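Local coordinates for protein L-asparaginase 1 (Escherichia coli, PDB 6NXC) that hydrolyses L-asparagine to L-aspartate and ammonium as a cytoplasmic, allosterically activated homotetramer, at residues 122-127 with 222-227. The protein carries 1 engineered substitution. Residues are numbered along the deposited sequence; the frame is centred on the assembly and turned at random.
Sequences SFMLEN and LIVHPI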
ATOM      1  N   SER B 122      -9.548  17.258 -20.536  1.00 14.10           N
ATOM      2  CA  SER B 122      -9.277  16.080 -21.340  1.00 11.74           C
ATOM      3  C   SER B 122     -10.269  15.923 -22.505  1.00 15.58           C
ATOM      4  O   SER B 122      -9.884  15.541 -23.598  1.00 17.61           O
ATOM      5  CB  SER B 122      -9.160  14.781 -20.567  1.00 13.78           C
ATOM      6  OG  SER B 122     -10.392  14.278 -20.140  1.00 17.25           O
ATOM      7  N   PHE B 123     -11.547  16.071 -22.251  1.00 13.66           N
ATOM      8  CA  PHE B 123     -12.623  15.996 -23.264  1.00 14.80           C
ATOM      9  C   PHE B 123     -12.660  17.216 -24.147  1.00 17.95           C
ATOM     10  O   PHE B 123     -12.862  17.022 -25.341  1.00 21.67           O
ATOM     11  CB  PHE B 123     -13.969  15.824 -22.547  1.00 13.21           C
ATOM     12  CG  PHE B 123     -13.974  14.557 -21.745  1.00 15.84           C
ATOM     13  CD1 PHE B 123     -13.968  13.346 -22.373  1.00 16.35           C
ATOM     14  CD2 PHE B 123     -14.050  14.579 -20.359  1.00 16.79           C
ATOM     15  CE1 PHE B 123     -13.976  12.169 -21.636  1.00 16.53           C
ATOM     16  CE2 PHE B 123     -14.095  13.422 -19.628  1.00 17.19           C
ATOM     17  CZ  PHE B 123     -14.025  12.217 -20.268  1.00 16.92           C
ATOM     18  N   MET B 124     -12.303  18.401 -23.626  1.00 16.76           N
ATOM     19  CA  MET B 124     -12.486  19.664 -24.391  1.00 16.21           C
ATOM     20  C   MET B 124     -11.344  19.787 -25.427  1.00 20.87           C
ATOM     21  O   MET B 124     -11.586  20.329 -26.524  1.00 20.34           O
ATOM     22  CB  MET B 124     -12.440  20.876 -23.432  1.00 17.36           C
ATOM     23  CG  MET B 124     -13.640  20.912 -22.581  1.00 20.48           C
ATOM     24  SD  MET B 124     -13.424  22.167 -21.333  1.00 22.74           S
ATOM     25  CE  MET B 124     -13.901  23.494 -22.411  1.00 22.29           C
ATOM     26  N   LEU B 125     -10.123  19.346 -25.089  1.00 20.19           N
ATOM     27  CA  LEU B 125      -8.927  19.667 -25.908  1.00 18.84           C
ATOM     28  C   LEU B 125      -8.743  18.522 -26.932  1.00 21.98           C
ATOM     29  O   LEU B 125      -8.004  17.537 -26.663  1.00 28.82           O
ATOM     30  CB  LEU B 125      -7.685  19.817 -25.025  1.00 18.34           C
ATOM     31  CG  LEU B 125      -7.735  20.887 -23.962  1.00 17.42           C
ATOM     32  CD1 LEU B 125      -6.426  21.062 -23.185  1.00 17.71           C
ATOM     33  CD2 LEU B 125      -8.042  22.205 -24.586  1.00 23.06           C
ATOM     34  N   GLU B 126      -9.191  18.675 -28.157  1.00 19.99           N
ATOM     35  CA  GLU B 126      -9.028  17.619 -29.201  1.00 21.69           C
ATOM     36  C   GLU B 126      -7.784  17.968 -30.031  1.00 15.49           C
ATOM     37  O   GLU B 126      -7.485  19.179 -30.149  1.00 17.42           O
ATOM     38  CB  GLU B 126     -10.299  17.612 -30.089  1.00 27.28           C
ATOM     39  CG  GLU B 126     -10.124  16.860 -31.423  1.00 32.65           C
ATOM     40  CD  GLU B 126     -11.291  16.909 -32.411  1.00 44.69           C
ATOM     41  OE1 GLU B 126     -11.328  16.057 -33.349  1.00 43.96           O
ATOM     42  OE2 GLU B 126     -12.150  17.797 -32.266  1.00 37.78           O
ATOM     43  N   ASN B 127      -7.060  16.963 -30.486  1.00 17.93           N
ATOM     44  CA  ASN B 127      -5.753  17.113 -31.194  1.00 20.94           C
ATOM     45  C   ASN B 127      -4.706  17.765 -30.298  1.00 18.68           C
ATOM     46  O   ASN B 127      -3.939  18.664 -30.765  1.00 18.22           O
ATOM     47  CB  ASN B 127      -5.869  17.894 -32.501  1.00 18.36           C
ATOM     48  CG  ASN B 127      -6.885  17.304 -33.435  1.00 20.89           C
ATOM     49  OD1 ASN B 127      -7.197  16.132 -33.351  1.00 22.43           O
ATOM     50  ND2 ASN B 127      -7.487  18.159 -34.236  1.00 26.27           N
ATOM     51  N   LEU B 222      -4.887  22.187 -32.549  1.00 21.41           N
ATOM     52  CA  LEU B 222      -5.724  21.998 -31.340  1.00 17.71           C
ATOM     53  C   LEU B 222      -7.107  22.509 -31.681  1.00 18.43           C
ATOM     54  O   LEU B 222      -7.228  23.640 -32.220  1.00 19.68           O
ATOM     55  CB  LEU B 222      -5.108  22.795 -30.186  1.00 18.13           C
ATOM     56  CG  LEU B 222      -5.873  22.763 -28.858  1.00 21.25           C
ATOM     57  CD1 LEU B 222      -5.794  21.384 -28.267  1.00 20.64           C
ATOM     58  CD2 LEU B 222      -5.298  23.811 -27.919  1.00 19.34           C
ATOM     59  N   ILE B 223      -8.148  21.788 -31.247  1.00 19.41           N
ATOM     60  CA  ILE B 223      -9.557  22.203 -31.375  1.00 20.23           C
ATOM     61  C   ILE B 223     -10.176  22.226 -29.984  1.00 20.68           C
ATOM     62  O   ILE B 223     -10.008  21.250 -29.266  1.00 22.46           O
ATOM     63  CB  ILE B 223     -10.315  21.315 -32.363  1.00 23.50           C
ATOM     64  CG1 ILE B 223      -9.790  21.580 -33.786  1.00 27.30           C
ATOM     65  CG2 ILE B 223     -11.806  21.577 -32.242  1.00 26.65           C
ATOM     66  CD1 ILE B 223     -10.191  20.524 -34.819  1.00 35.15           C
ATOM     67  N   VAL B 224     -10.749  23.355 -29.584  1.00 20.09           N
ATOM     68  CA  VAL B 224     -11.396  23.394 -28.251  1.00 18.83           C
ATOM     69  C   VAL B 224     -12.919  23.176 -28.374  1.00 22.87           C
ATOM     70  O   VAL B 224     -13.583  23.943 -29.076  1.00 20.13           O
ATOM     71  CB  VAL B 224     -11.067  24.659 -27.479  1.00 19.77           C
ATOM     72  CG1 VAL B 224     -11.856  24.539 -26.164  1.00 21.08           C
ATOM     73  CG2 VAL B 224      -9.560  24.798 -27.260  1.00 22.65           C
ATOM     74  N   HIS B 225     -13.450  22.062 -27.850  1.00 17.48           N
ATOM     75  CA  HIS B 225     -14.903  21.793 -27.886  1.00 19.99           C
ATOM     76  C   HIS B 225     -15.480  22.583 -26.736  1.00 21.99           C
ATOM     77  O   HIS B 225     -14.910  22.621 -25.630  1.00 19.63           O
ATOM     78  CB  HIS B 225     -15.232  20.330 -27.677  1.00 21.22           C
ATOM     79  CG  HIS B 225     -14.852  19.509 -28.851  1.00 27.64           C
ATOM     80  ND1 HIS B 225     -15.604  19.443 -29.997  1.00 30.45           N
ATOM     81  CD2 HIS B 225     -13.808  18.663 -29.028  1.00 37.72           C
ATOM     82  CE1 HIS B 225     -14.977  18.670 -30.884  1.00 36.33           C
ATOM     83  NE2 HIS B 225     -13.889  18.158 -30.301  1.00 33.84           N
ATOM     84  N   PRO B 226     -16.605  23.302 -26.967  1.00 20.68           N
ATOM     85  CA  PRO B 226     -17.214  24.045 -25.863  1.00 22.59           C
ATOM     86  C   PRO B 226     -17.705  23.107 -24.767  1.00 19.36           C
ATOM     87  O   PRO B 226     -18.167  22.066 -25.006  1.00 24.92           O
ATOM     88  CB  PRO B 226     -18.408  24.774 -26.575  1.00 28.14           C
ATOM     89  CG  PRO B 226     -18.783  23.759 -27.662  1.00 26.04           C
ATOM     90  CD  PRO B 226     -17.413  23.281 -28.187  1.00 23.21           C
ATOM     91  N   ILE B 227     -17.662  23.581 -23.520  1.00 18.02           N
ATOM     92  CA  ILE B 227     -18.357  22.911 -22.400  1.00 19.89           C
ATOM     93  C   ILE B 227     -19.170  24.019 -21.782  1.00 18.43           C
ATOM     94  O   ILE B 227     -18.629  25.143 -21.428  1.00 19.96           O
ATOM     95  CB  ILE B 227     -17.544  22.169 -21.318  1.00 23.27           C
ATOM     96  CG1 ILE B 227     -17.075  20.766 -21.647  1.00 31.37           C
ATOM     97  CG2 ILE B 227     -18.416  21.990 -20.060  1.00 29.48           C
ATOM     98  CD1 ILE B 227     -16.390  20.048 -20.456  1.00 26.16           C
TER
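The imidazole of His-225 and the carboxylate of Glu-126 are nearly coplanar, their planes 16° apart, with OE2 of Glu-126 at the ring edge, 2.6 Å from NE2 of His-225. They flank a short two-stranded antiparallel ribbon, in which the chain leaving helix 114-124 pairs with strand 223-224; it ties the end of that helix to the chain running on to strand 232-236, the first of the four-stranded parallel sheet. The N-H...O angle of only 128° makes the NE2 hydrogen bond weak despite its shortness. Ring atom ND1 makes another weak bond, to Gln-335, and Tyr-331 of helix 322-333 meets the ring edge-to-face. Glu-126 gets there with CG anti to its backbone N (chi1 164°) and an extended chain beyond.

Glu-126 and Ile-223 form the hydrogen-bonded pair: each backbone N reaches the other's O at 2.9 Å. Leu-125 and Val-224, the adjoining non-hydrogen-bonded pair, lie side by side on the opposite face, CD2 of Leu-125 4.0 Å from CG2 of Val-224.

Met-124 crosses Ile-227 at about a right angle, its CG 3.6 Å from CG1 of Ile-227; the bend at the end of the chain brings CE to 3.5 Å from the carbonyl O of His-225. Cutting this side chain back to an alanine would probably leave a gap between Ile-227 and Ala-92 of helix 85-98. The backbone of Met-124 is gripped too: N of His-225 donates to O of Met-124 at 2.9 Å.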